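PDB 6ZS0: DMATS type aromatic prenyltransferase from Streptomyces coelicolor, which probably transfers a dimethylallyl group from dimethylallyl diphosphate to C5 of the indole ring of tryptophan. Local coordinates for residues S4-F9 / E346-R351; H175-D180 / G264-S269; D250-Q255 / Y274-D279; H298-S303 / P337-Y342. One frame throughout, in Å; residues are numbered along the deposited sequence. Where two conformers were deposited one is given.

Contact 1. Residues S4-F9 / E346-R351; sequences STLGSF and EAYTVR
A capping box opens the first helix of this prenyltransferase, 6-20, and beside it the chain leaving the last barrel strand makes a type I beta turn, Glu-346 to Thr-349. The box is reciprocal: Ser-8 N donates to Thr-5 OG1 at 3.0 Å, and Thr-5 N donates almost straight (175°) to Ser-8 OG. Both bonds stay within residues 4-9; what joins the two segments is van der Waals contact. Phe-9 carries its ring anti to the backbone N (chi1 179°), which sends CD1 and CE1 over to Ala-347: CE1 lies 3.5 Å from Ala-347 CA, and CD1 lies 3.7 Å from Ala-347 CB. An alanine in place of Phe-9 would remove the ring and would probably leave Ala-347 without its main partner on the helix. Leu-6 supplies the second patch, its branched end crossing Tyr-348 at about a right angle, with CD2 3.9 Å from Tyr-348 CE2. Polar anchoring of the turn comes from elsewhere: Asp-60 OD2 accepts from Tyr-348 N and from Thr-349 OG1. The contact thus sets the N-terminal helix against the C-terminal tail at the protein surface, and Tyr-348 OH sits at the leucine branch, 3.3 Å from Leu-6 CD1.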
loop_
_atom_site.group_PDB
_atom_site.type_symbol
_atom_site.label_atom_id
_atom_site.label_comp_id
_atom_site.label_asym_id
_atom_site.label_seq_id
_atom_site.Cartn_x
_atom_site.Cartn_y
_atom_site.Cartn_z
ATOM N N SER A 4 6.258 -13.252 21.520
ATOM C CA SER A 4 5.905 -12.195 20.547
ATOM C C SER A 4 4.589 -12.563 19.866
ATOM O O SER A 4 4.348 -13.756 19.573
ATOM C CB SER A 4 7.000 -11.988 19.546
ATOM O OG SER A 4 8.155 -11.487 20.209
ATOM N N THR A 5 3.756 -11.566 19.648
ATOM C CA THR A 5 2.453 -11.710 18.969
ATOM C C THR A 5 2.492 -10.869 17.700
ATOM O O THR A 5 3.381 -10.016 17.548
ATOM C CB THR A 5 1.286 -11.310 19.876
ATOM O OG1 THR A 5 1.467 -9.943 20.266
ATOM C CG2 THR A 5 1.176 -12.187 21.107
ATOM N N LEU A 6 1.537 -11.056 16.843
ATOM C CA LEU A 6 1.420 -10.160 15.681
ATOM C C LEU A 6 1.312 -8.730 16.183
ATOM O O LEU A 6 1.963 -7.848 15.590
ATOM C CB LEU A 6 0.189 -10.524 14.851
ATOM C CG LEU A 6 0.434 -11.535 13.748
ATOM C CD1 LEU A 6 -0.879 -11.879 13.075
ATOM C CD2 LEU A 6 1.469 -11.019 12.726
ATOM N N GLY A 7 0.513 -8.483 17.235
ATOM C CA GLY A 7 0.337 -7.124 17.783
ATOM C C GLY A 7 1.617 -6.554 18.374
ATOM O O GLY A 7 1.941 -5.393 18.089
ATOM N N SER A 8 2.349 -7.316 19.187
ATOM C CA SER A 8 3.565 -6.798 19.849
ATOM C C SER A 8 4.621 -6.541 18.782
ATOM O O SER A 8 5.327 -5.516 18.851
ATOM C CB SER A 8 4.061 -7.701 20.942
ATOM O OG SER A 8 4.630 -8.901 20.441
ATOM N N PHE A 9 4.741 -7.428 17.801
ATOM C CA PHE A 9 5.811 -7.357 16.791
ATOM C C PHE A 9 5.534 -6.191 15.836
ATOM O O PHE A 9 6.430 -5.342 15.627
ATOM C CB PHE A 9 5.944 -8.686 16.049
ATOM C CG PHE A 9 7.011 -8.675 14.990
ATOM C CD1 PHE A 9 6.711 -8.344 13.680
ATOM C CD2 PHE A 9 8.317 -9.013 15.299
ATOM C CE1 PHE A 9 7.695 -8.347 12.697
ATOM C CE2 PHE A 9 9.293 -9.022 14.313
ATOM C CZ PHE A 9 8.984 -8.690 13.017
ATOM N N GLU A 346 7.502 -8.671 7.653
ATOM C CA GLU A 346 8.260 -9.956 7.724
ATOM C C GLU A 346 8.112 -10.573 9.123
ATOM O O GLU A 346 9.061 -11.166 9.634
ATOM C CB GLU A 346 9.690 -9.712 7.218
ATOM C CG GLU A 346 9.686 -9.383 5.720
ATOM C CD GLU A 346 10.973 -9.566 4.942
ATOM O OE1 GLU A 346 11.943 -10.030 5.522
ATOM O OE2 GLU A 346 10.982 -9.228 3.742
ATOM N N ALA A 347 6.904 -10.553 9.669
ATOM C CA ALA A 347 6.599 -11.184 10.966
ATOM C C ALA A 347 6.769 -12.702 10.865
ATOM O O ALA A 347 6.881 -13.341 11.944
ATOM C CB ALA A 347 5.199 -10.846 11.402
ATOM N N TYR A 348 6.697 -13.270 9.656
ATOM C CA TYR A 348 6.748 -14.735 9.437
ATOM C C TYR A 348 8.006 -15.091 8.654
ATOM O O TYR A 348 8.057 -16.187 8.103
ATOM C CB TYR A 348 5.447 -15.178 8.788
ATOM C CG TYR A 348 4.258 -15.004 9.679
ATOM C CD1 TYR A 348 4.118 -15.765 10.839
ATOM C CD2 TYR A 348 3.287 -14.054 9.410
ATOM C CE1 TYR A 348 3.027 -15.597 11.675
ATOM C CE2 TYR A 348 2.183 -13.896 10.226
ATOM C CZ TYR A 348 2.045 -14.671 11.367
ATOM O OH TYR A 348 0.970 -14.488 12.184
ATOM N N THR A 349 8.989 -14.206 8.628
ATOM C CA THR A 349 10.275 -14.446 7.935
ATOM C C THR A 349 11.360 -14.434 9.010
ATOM O O THR A 349 11.819 -13.335 9.368
ATOM C CB THR A 349 10.442 -13.454 6.779
ATOM O OG1 THR A 349 9.242 -13.520 5.988
ATOM C CG2 THR A 349 11.636 -13.758 5.906
ATOM N N VAL A 350 11.668 -15.626 9.542
ATOM C CA VAL A 350 12.547 -15.852 10.733
ATOM C C VAL A 350 13.733 -16.718 10.311
ATOM O O VAL A 350 13.521 -17.665 9.529
ATOM C CB VAL A 350 11.780 -16.530 11.888
ATOM N N ARG A 351 14.918 -16.402 10.833
ATOM C CA ARG A 351 16.120 -17.279 10.781
ATOM C C ARG A 351 15.760 -18.637 11.383
ATOM O O ARG A 351 15.219 -18.696 12.482
ATOM C CB ARG A 351 17.281 -16.645 11.552
#

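Contact 2. Residues H175-D180 / G264-S269; sequences HHQAFD and GAERPS
The backbone of 175-180 leaves helix 162-175 through a type II' beta turn, His-175 to Ala-178, with His-176 at positive phi, and runs beside the loop 264-269 so closely that Ala-178 CA is 4.0 Å from Glu-266 CA. At that point Ala-178 CA also makes a CA-H...O contact of 3.3 Å with Glu-266 O. His-175, buried, turns its CG anti to its own carbonyl carbon, which brings ND1 to Ala-265 O at 2.8 Å. The acceptor lies near the plane of the imidazole and the donor near the plane of the carbonyl, on a lone pair, so the bond helps to hold the rotation of the ring. Replacing His-175 by a leucine would remove this ring N-H and would probably leave Ala-265 O without its donor here. His-176 ND1 adds a weak bond to Gly-264 O. Glu-266 reaches back to the turn with an extended chain, and its OE1 accepts from Gln-177 N at 3.0 Å through the anti lone pair. The amide end of Gln-177 leads elsewhere, its OE1 bonded to Arg-167 of the helix. Donors from three successive residues of the turn therefore meet oxygens of three successive residues in the hairpin loop, and the bond from ND1 implies that His-175 carries a proton on that nitrogen, whatever its net charge.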
loop_
_atom_site.group_PDB
_atom_site.type_symbol
_atom_site.label_atom_id
_atom_site.label_comp_id
_atom_site.label_asym_id
_atom_site.label_seq_id
_atom_site.Cartn_x
_atom_site.Cartn_y
_atom_site.Cartn_z
ATOM N N HIS A 175 -18.390 10.636 -10.927
ATOM C CA HIS A 175 -17.308 10.775 -11.932
ATOM C C HIS A 175 -17.759 10.249 -13.292
ATOM O O HIS A 175 -16.909 10.048 -14.145
ATOM C CB HIS A 175 -16.037 10.097 -11.427
ATOM C CG HIS A 175 -15.440 10.826 -10.285
ATOM N ND1 HIS A 175 -14.845 12.064 -10.438
ATOM C CD2 HIS A 175 -15.372 10.527 -8.978
ATOM C CE1 HIS A 175 -14.415 12.476 -9.261
ATOM N NE2 HIS A 175 -14.729 11.557 -8.353
ATOM N N HIS A 176 -19.064 10.101 -13.499
ATOM C CA HIS A 176 -19.662 9.819 -14.829
ATOM C C HIS A 176 -18.891 8.673 -15.503
ATOM O O HIS A 176 -18.720 7.611 -14.844
ATOM C CB HIS A 176 -19.734 11.128 -15.636
ATOM C CG HIS A 176 -20.537 12.172 -14.937
ATOM N ND1 HIS A 176 -19.966 13.081 -14.052
ATOM C CD2 HIS A 176 -21.866 12.421 -14.929
ATOM C CE1 HIS A 176 -20.911 13.860 -13.552
ATOM N NE2 HIS A 176 -22.089 13.480 -14.080
ATOM N N GLN A 177 -18.429 8.856 -16.745
ATOM C CA GLN A 177 -17.748 7.781 -17.518
ATOM C C GLN A 177 -16.215 7.939 -17.414
ATOM O O GLN A 177 -15.526 7.606 -18.382
ATOM C CB GLN A 177 -18.295 7.748 -18.953
ATOM C CG GLN A 177 -19.766 7.316 -19.043
ATOM C CD GLN A 177 -20.152 6.190 -18.099
ATOM O OE1 GLN A 177 -19.732 5.040 -18.250
ATOM N NE2 GLN A 177 -20.972 6.515 -17.108
ATOM N N ALA A 178 -15.700 8.352 -16.245
ATOM C CA ALA A 178 -14.247 8.438 -15.923
ATOM C C ALA A 178 -13.531 7.121 -16.292
ATOM O O ALA A 178 -12.338 7.142 -16.686
ATOM C CB ALA A 178 -14.076 8.779 -14.459
ATOM N N PHE A 179 -14.203 5.988 -16.171
ATOM C CA PHE A 179 -13.624 4.672 -16.534
ATOM C C PHE A 179 -12.910 4.757 -17.884
ATOM O O PHE A 179 -11.832 4.149 -18.045
ATOM C CB PHE A 179 -14.686 3.584 -16.614
ATOM C CG PHE A 179 -14.085 2.256 -16.967
ATOM C CD1 PHE A 179 -13.451 1.496 -15.997
ATOM C CD2 PHE A 179 -14.075 1.812 -18.282
ATOM C CE1 PHE A 179 -12.873 0.282 -16.329
ATOM C CE2 PHE A 179 -13.483 0.606 -18.615
ATOM C CZ PHE A 179 -12.875 -0.152 -17.638
ATOM N N ASP A 180 -13.504 5.472 -18.838
ATOM C CA ASP A 180 -13.005 5.550 -20.241
ATOM C C ASP A 180 -11.740 6.413 -20.364
ATOM O O ASP A 180 -11.103 6.313 -21.414
ATOM C CB ASP A 180 -14.129 5.998 -21.174
ATOM C CG ASP A 180 -15.223 4.955 -21.234
ATOM O OD1 ASP A 180 -14.880 3.771 -21.385
ATOM O OD2 ASP A 180 -16.402 5.324 -21.110
ATOM N N GLY A 264 -17.227 15.651 -10.271
ATOM C CA GLY A 264 -17.801 15.509 -11.622
ATOM C C GLY A 264 -16.754 15.217 -12.695
ATOM O O GLY A 264 -17.165 14.962 -13.848
ATOM N N ALA A 265 -15.456 15.251 -12.357
ATOM C CA ALA A 265 -14.342 15.142 -13.332
ATOM C C ALA A 265 -14.309 13.734 -13.931
ATOM O O ALA A 265 -14.490 12.745 -13.168
ATOM C CB ALA A 265 -13.027 15.500 -12.684
ATOM N N GLU A 266 -14.098 13.653 -15.248
ATOM C CA GLU A 266 -14.018 12.388 -16.012
ATOM C C GLU A 266 -12.555 12.014 -16.259
ATOM O O GLU A 266 -12.332 10.995 -16.894
ATOM C CB GLU A 266 -14.793 12.520 -17.321
ATOM C CG GLU A 266 -16.294 12.616 -17.104
ATOM C CD GLU A 266 -17.132 12.373 -18.345
ATOM O OE1 GLU A 266 -17.739 11.276 -18.441
ATOM O OE2 GLU A 266 -17.174 13.276 -19.213
ATOM N N ARG A 267 -11.607 12.807 -15.762
ATOM C CA ARG A 267 -10.153 12.613 -15.990
ATOM C C ARG A 267 -9.442 12.641 -14.647
ATOM O O ARG A 267 -9.832 13.391 -13.768
ATOM C CB ARG A 267 -9.636 13.695 -16.942
ATOM C CG ARG A 267 -10.337 13.679 -18.295
ATOM C CD ARG A 267 -9.747 14.634 -19.317
ATOM N NE ARG A 267 -8.436 14.209 -19.803
ATOM C CZ ARG A 267 -7.261 14.695 -19.387
ATOM N NH1 ARG A 267 -6.132 14.229 -19.909
ATOM N NH2 ARG A 267 -7.211 15.630 -18.452
ATOM N N PRO A 268 -8.408 11.794 -14.429
ATOM C CA PRO A 268 -7.692 11.794 -13.157
ATOM C C PRO A 268 -6.738 12.982 -12.989
ATOM O O PRO A 268 -6.204 13.454 -13.969
ATOM C CB PRO A 268 -6.918 10.462 -13.185
ATOM C CG PRO A 268 -6.697 10.197 -14.651
ATOM C CD PRO A 268 -7.923 10.756 -15.350
ATOM N N SER A 269 -6.590 13.438 -11.747
ATOM C CA SER A 269 -5.688 14.552 -11.357
ATOM C C SER A 269 -4.408 14.006 -10.721
ATOM O O SER A 269 -3.504 14.794 -10.433
ATOM C CB SER A 269 -6.382 15.506 -10.434
ATOM O OG SER A 269 -6.813 14.830 -9.281
#

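Contact 3. Residues D250-Q255 / Y274-D279; sequences DGRPAQ and YIPVRD
Strands 254-260 and 270-275 form a beta hairpin, and here its open ends are joined twice, by backbone and by an ion pair. Gln-255 and Tyr-274 make an antiparallel hydrogen-bonded pair: Tyr-274 N donates to Gln-255 O at 2.8 Å, while Gln-255 N gives the longer return bond to Tyr-274 O. Past Ala-254 the regular pairing stops, and Arg-252 reaches along Pro-276 to Asp-279. Its CB lies by Asp-279 OD2, and CG, in the crowded position between backbone N and carbonyl carbon (chi1 82°), packs on Pro-276 CB at 3.5 Å. CD keeps touch with the same proline carbon, the two side chains running past each other in opposite directions. The chain then bends at chi3, turning the guanidinium onto Asp-279: NE reaches OD2 at 2.9 Å, and NH1 reaches OD1 at 2.9 Å, a side-on salt bridge. The two planes are 44° apart, so NE meets OD2 from above the carboxylate plane while NH1 uses the syn lone pair of OD1. Arg-252 N takes the anti lone pair of OD2, giving that oxygen two donors from one residue and the carboxylate three bonds from Arg-252. At the tip NH2 pairs with Asp-59. Two like charges come close here, Arg-252 NH1 lying 3.7 Å from Arg-278 NE, and the carboxylates of Asp-279 and Asp-59 probably offset the repulsion. Pro-276, centre of an inverse gamma turn, helps bring the chain round to Asp-279. The whole is the open end of an antiparallel hairpin in the closed ten-stranded ABBA barrel of aromatic prenyltransferases.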
loop_
_atom_site.group_PDB
_atom_site.type_symbol
_atom_site.label_atom_id
_atom_site.label_comp_id
_atom_site.label_asym_id
_atom_site.label_seq_id
_atom_site.Cartn_x
_atom_site.Cartn_y
_atom_site.Cartn_z
ATOM N N ASP A 250 9.762 -8.648 -15.876
ATOM C CA ASP A 250 9.504 -10.093 -15.975
ATOM C C ASP A 250 9.232 -10.738 -14.617
ATOM O O ASP A 250 9.091 -11.931 -14.607
ATOM C CB ASP A 250 10.657 -10.788 -16.675
ATOM C CG ASP A 250 12.020 -10.511 -16.073
ATOM O OD1 ASP A 250 12.998 -11.027 -16.669
ATOM O OD2 ASP A 250 12.099 -9.878 -15.025
ATOM N N GLY A 251 9.044 -9.952 -13.569
ATOM C CA GLY A 251 8.596 -10.473 -12.263
ATOM C C GLY A 251 7.097 -10.263 -12.089
ATOM O O GLY A 251 6.339 -10.352 -13.076
ATOM N N ARG A 252 6.647 -10.076 -10.865
ATOM C CA ARG A 252 5.209 -9.850 -10.655
ATOM C C ARG A 252 4.846 -8.518 -11.310
ATOM O O ARG A 252 5.704 -7.680 -11.558
ATOM C CB ARG A 252 4.890 -9.843 -9.163
ATOM C CG ARG A 252 5.161 -8.520 -8.483
ATOM C CD ARG A 252 4.978 -8.613 -6.976
ATOM N NE ARG A 252 6.038 -9.435 -6.420
ATOM C CZ ARG A 252 6.066 -9.909 -5.178
ATOM N NH1 ARG A 252 7.108 -10.628 -4.771
ATOM N NH2 ARG A 252 5.066 -9.647 -4.349
ATOM N N PRO A 253 3.557 -8.317 -11.625
ATOM C CA PRO A 253 3.139 -7.148 -12.391
ATOM C C PRO A 253 3.392 -5.820 -11.652
ATOM O O PRO A 253 3.338 -5.730 -10.425
ATOM C CB PRO A 253 1.623 -7.397 -12.582
ATOM C CG PRO A 253 1.417 -8.864 -12.354
ATOM C CD PRO A 253 2.455 -9.217 -11.314
ATOM N N ALA A 254 3.723 -4.790 -12.406
ATOM C CA ALA A 254 3.717 -3.400 -11.967
ATOM C C ALA A 254 2.254 -2.980 -11.812
ATOM O O ALA A 254 1.369 -3.652 -12.362
ATOM C CB ALA A 254 4.478 -2.491 -12.893
ATOM N N GLN A 255 2.029 -1.894 -11.112
ATOM C CA GLN A 255 0.671 -1.335 -10.931
ATOM C C GLN A 255 0.733 0.149 -11.176
ATOM O O GLN A 255 1.804 0.783 -10.951
ATOM C CB GLN A 255 0.089 -1.656 -9.549
ATOM C CG GLN A 255 -0.126 -3.140 -9.336
ATOM C CD GLN A 255 -0.809 -3.418 -8.020
ATOM O OE1 GLN A 255 -1.641 -2.635 -7.550
ATOM N NE2 GLN A 255 -0.518 -4.582 -7.465
ATOM N N TYR A 274 3.901 1.980 -9.488
ATOM C CA TYR A 274 4.437 1.060 -8.455
ATOM C C TYR A 274 5.277 -0.018 -9.149
ATOM O O TYR A 274 4.769 -0.722 -10.063
ATOM C CB TYR A 274 3.307 0.380 -7.678
ATOM C CG TYR A 274 2.332 1.311 -6.993
ATOM C CD1 TYR A 274 2.448 1.621 -5.640
ATOM C CD2 TYR A 274 1.280 1.870 -7.698
ATOM C CE1 TYR A 274 1.550 2.492 -5.020
ATOM C CE2 TYR A 274 0.359 2.707 -7.088
ATOM C CZ TYR A 274 0.507 3.046 -5.759
ATOM O OH TYR A 274 -0.382 3.913 -5.170
ATOM N N ILE A 275 6.532 -0.139 -8.751
ATOM C CA ILE A 275 7.441 -1.203 -9.237
ATOM C C ILE A 275 7.755 -2.153 -8.080
ATOM O O ILE A 275 8.282 -1.726 -7.058
ATOM C CB ILE A 275 8.719 -0.584 -9.836
ATOM C CG1 ILE A 275 8.432 0.426 -10.955
ATOM C CG2 ILE A 275 9.661 -1.678 -10.293
ATOM C CD1 ILE A 275 7.698 -0.101 -12.102
ATOM N N PRO A 276 7.496 -3.468 -8.242
ATOM C CA PRO A 276 7.819 -4.471 -7.218
ATOM C C PRO A 276 9.330 -4.770 -7.196
ATOM O O PRO A 276 9.774 -5.850 -7.610
ATOM C CB PRO A 276 6.965 -5.665 -7.641
ATOM C CG PRO A 276 6.876 -5.542 -9.125
ATOM C CD PRO A 276 6.814 -4.054 -9.400
ATOM N N VAL A 277 10.076 -3.824 -6.631
ATOM C CA VAL A 277 11.570 -3.831 -6.686
ATOM C C VAL A 277 12.113 -5.126 -6.068
ATOM O O VAL A 277 13.170 -5.575 -6.501
ATOM C CB VAL A 277 12.151 -2.584 -6.004
ATOM C CG1 VAL A 277 11.803 -2.502 -4.557
ATOM C CG2 VAL A 277 13.663 -2.494 -6.168
ATOM N N ARG A 278 11.398 -5.746 -5.115
ATOM C CA ARG A 278 11.904 -6.969 -4.441
ATOM C C ARG A 278 12.132 -8.083 -5.444
ATOM O O ARG A 278 12.877 -9.018 -5.125
ATOM C CB ARG A 278 10.997 -7.453 -3.296
ATOM C CG ARG A 278 9.588 -7.876 -3.684
ATOM C CD ARG A 278 8.919 -8.532 -2.489
ATOM N NE ARG A 278 9.603 -9.793 -2.234
ATOM C CZ ARG A 278 9.602 -10.482 -1.078
ATOM N NH1 ARG A 278 10.294 -11.595 -0.997
ATOM N NH2 ARG A 278 8.923 -10.067 -0.042
ATOM N N ASP A 279 11.444 -8.074 -6.599
ATOM C CA ASP A 279 11.583 -9.132 -7.628
ATOM C C ASP A 279 12.780 -8.859 -8.543
ATOM O O ASP A 279 13.072 -9.716 -9.325
ATOM C CB ASP A 279 10.319 -9.247 -8.473
ATOM C CG ASP A 279 9.142 -9.844 -7.748
ATOM O OD1 ASP A 279 9.307 -10.264 -6.583
ATOM O OD2 ASP A 279 8.086 -9.976 -8.405
#

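Contact 4. Residues H298-S303 / P337-Y342; sequences HGMDAS and PRVTAY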
loop_
_atom_site.group_PDB
_atom_site.type_symbol
_atom_site.label_atom_id
_atom_site.label_comp_id
_atom_site.label_asym_id
_atom_site.label_seq_id
_atom_site.Cartn_x
_atom_site.Cartn_y
_atom_site.Cartn_z
ATOM N N HIS A 298 14.860 13.341 -7.279
ATOM C CA HIS A 298 13.658 14.167 -6.982
ATOM C C HIS A 298 13.945 15.097 -5.803
ATOM O O HIS A 298 12.968 15.557 -5.175
ATOM C CB HIS A 298 12.437 13.248 -6.790
ATOM C CG HIS A 298 12.018 12.609 -8.067
ATOM N ND1 HIS A 298 11.275 13.285 -9.010
ATOM C CD2 HIS A 298 12.272 11.391 -8.585
ATOM C CE1 HIS A 298 11.086 12.511 -10.062
ATOM N NE2 HIS A 298 11.702 11.350 -9.835
ATOM N N GLY A 299 15.232 15.324 -5.508
ATOM C CA GLY A 299 15.735 16.390 -4.630
ATOM C C GLY A 299 15.559 16.094 -3.156
ATOM O O GLY A 299 15.354 17.057 -2.407
ATOM N N MET A 300 15.668 14.833 -2.734
ATOM C CA MET A 300 15.342 14.423 -1.334
ATOM C C MET A 300 16.492 13.609 -0.749
ATOM O O MET A 300 17.224 12.983 -1.524
ATOM C CB MET A 300 14.023 13.642 -1.278
ATOM C CG MET A 300 12.861 14.542 -1.652
ATOM S SD MET A 300 11.246 13.794 -1.666
ATOM C CE MET A 300 11.341 12.802 -3.162
ATOM N N ASP A 301 16.651 13.668 0.573
ATOM C CA ASP A 301 17.655 12.886 1.341
ATOM C C ASP A 301 17.115 11.482 1.603
ATOM O O ASP A 301 15.911 11.377 1.851
ATOM C CB ASP A 301 17.972 13.543 2.685
ATOM C CG ASP A 301 18.741 12.633 3.631
ATOM O OD1 ASP A 301 18.219 12.320 4.712
ATOM O OD2 ASP A 301 19.821 12.220 3.268
ATOM N N ALA A 302 17.997 10.478 1.619
ATOM C CA ALA A 302 17.666 9.040 1.754
ATOM C C ALA A 302 18.065 8.463 3.126
ATOM O O ALA A 302 17.733 7.315 3.380
ATOM C CB ALA A 302 18.347 8.292 0.646
ATOM N N SER A 303 18.757 9.207 4.003
ATOM C CA SER A 303 19.229 8.680 5.312
ATOM C C SER A 303 18.045 8.182 6.166
ATOM O O SER A 303 18.213 7.184 6.877
ATOM C CB SER A 303 20.078 9.705 6.051
ATOM O OG SER A 303 19.296 10.804 6.467
ATOM N N PRO A 337 6.390 15.881 -7.305
ATOM C CA PRO A 337 6.316 14.424 -7.166
ATOM C C PRO A 337 6.802 13.893 -5.809
ATOM O O PRO A 337 7.708 14.475 -5.216
ATOM C CB PRO A 337 7.245 13.921 -8.274
ATOM C CG PRO A 337 7.135 14.981 -9.341
ATOM C CD PRO A 337 7.037 16.278 -8.563
ATOM N N ARG A 338 6.201 12.782 -5.381
ATOM C CA ARG A 338 6.454 12.076 -4.119
ATOM C C ARG A 338 7.106 10.725 -4.462
ATOM O O ARG A 338 6.747 10.152 -5.515
ATOM C CB ARG A 338 5.099 11.886 -3.424
ATOM C CG ARG A 338 5.145 11.842 -1.913
ATOM C CD ARG A 338 3.790 12.163 -1.282
ATOM N NE ARG A 338 2.631 11.749 -2.082
ATOM C CZ ARG A 338 2.001 10.565 -2.017
ATOM N NH1 ARG A 338 0.963 10.327 -2.809
ATOM N NH2 ARG A 338 2.403 9.622 -1.180
ATOM N N VAL A 339 8.030 10.256 -3.628
ATOM C CA VAL A 339 8.644 8.900 -3.778
ATOM C C VAL A 339 8.243 8.075 -2.563
ATOM O O VAL A 339 8.409 8.550 -1.428
ATOM C CB VAL A 339 10.165 8.971 -3.927
ATOM C CG1 VAL A 339 10.793 7.596 -3.871
ATOM C CG2 VAL A 339 10.538 9.680 -5.212
ATOM N N THR A 340 7.736 6.878 -2.769
ATOM C CA THR A 340 7.216 6.057 -1.655
ATOM C C THR A 340 7.931 4.711 -1.651
ATOM O O THR A 340 8.075 4.135 -2.711
ATOM C CB THR A 340 5.696 5.900 -1.724
ATOM O OG1 THR A 340 5.082 7.194 -1.760
ATOM C CG2 THR A 340 5.146 5.163 -0.528
ATOM N N ALA A 341 8.368 4.274 -0.466
ATOM C CA ALA A 341 8.942 2.938 -0.218
ATOM C C ALA A 341 7.928 2.164 0.593
ATOM O O ALA A 341 7.535 2.638 1.633
ATOM C CB ALA A 341 10.277 3.033 0.491
ATOM N N TYR A 342 7.514 1.003 0.070
ATOM C CA TYR A 342 6.627 0.053 0.772
ATOM C C TYR A 342 7.519 -0.941 1.492
ATOM O O TYR A 342 8.352 -1.594 0.823
ATOM C CB TYR A 342 5.635 -0.576 -0.214
ATOM C CG TYR A 342 4.694 0.464 -0.740
ATOM C CD1 TYR A 342 5.078 1.301 -1.777
ATOM C CD2 TYR A 342 3.506 0.740 -0.102
ATOM C CE1 TYR A 342 4.267 2.329 -2.221
ATOM C CE2 TYR A 342 2.686 1.768 -0.524
ATOM C CZ TYR A 342 3.073 2.577 -1.573
ATOM O OH TYR A 342 2.261 3.605 -1.978
HETATM O O HOH W 1 9.935 16.016 -6.602
#
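Segment 298-303 is the loop between helices 284-297 and 303-312, passing outside the barrel alongside the start of strand 338-344; the backbones stay separate, with the CA atoms of His-298 and Pro-337 7.3 Å apart. Gly-299, at positive phi, is the C' residue of a Schellman motif that ends helix 284-297. Before the turn into helix 303-312, Asp-301 makes a weak capping bond, OD2 to Ser-303 N, and its OD1 accepts from Ser-303 OG at 2.6 Å. Two side chains, one on either side of Gly-299 in the sequence, reach the strand. His-298 lies across Pro-337 and Val-339 at about right angles to both, ND1 4.1 Å from Pro-337 CB and CD2 4.2 Å from Val-339 CG2. Met-300 bends at chi3 (-74°) and brings its methyl tip to the same branch, CE 3.8 Å from Val-339 CG2. Val-339 is buried, and Val-294 and Leu-295 of helix 284-297 touch it. One water bridges the backbones, donating to Pro-337 O at 3.0 Å and weakly to His-298 O. Direct contact between helix layer and barrel is thus mostly apolar, and the water supplies a donor to two carbonyl oxygens that could not bond to each other.

All four contacts belong to one ABBA barrel, a closed antiparallel sheet surrounded by helices. Contact 1 joins residues near the two ends of the modelled chain, and the other three are nested within the loop it closes. Contacts 2 and 3 cross along the sequence because both use the hairpin 254-260/270-275, contact 2 at its connecting loop and contact 3 at its open end, with centres 27 Å apart. Contact 4 follows in series and meets contact 3 where Tyr-274 CE1 lies 3.3 Å from Tyr-342 OH. The set samples the wall itself (contact 3), wall against helix layer (contact 4) and two peripheral places with centres 42 Å apart, on opposite sides of the chain's centre (contacts 1 and 2).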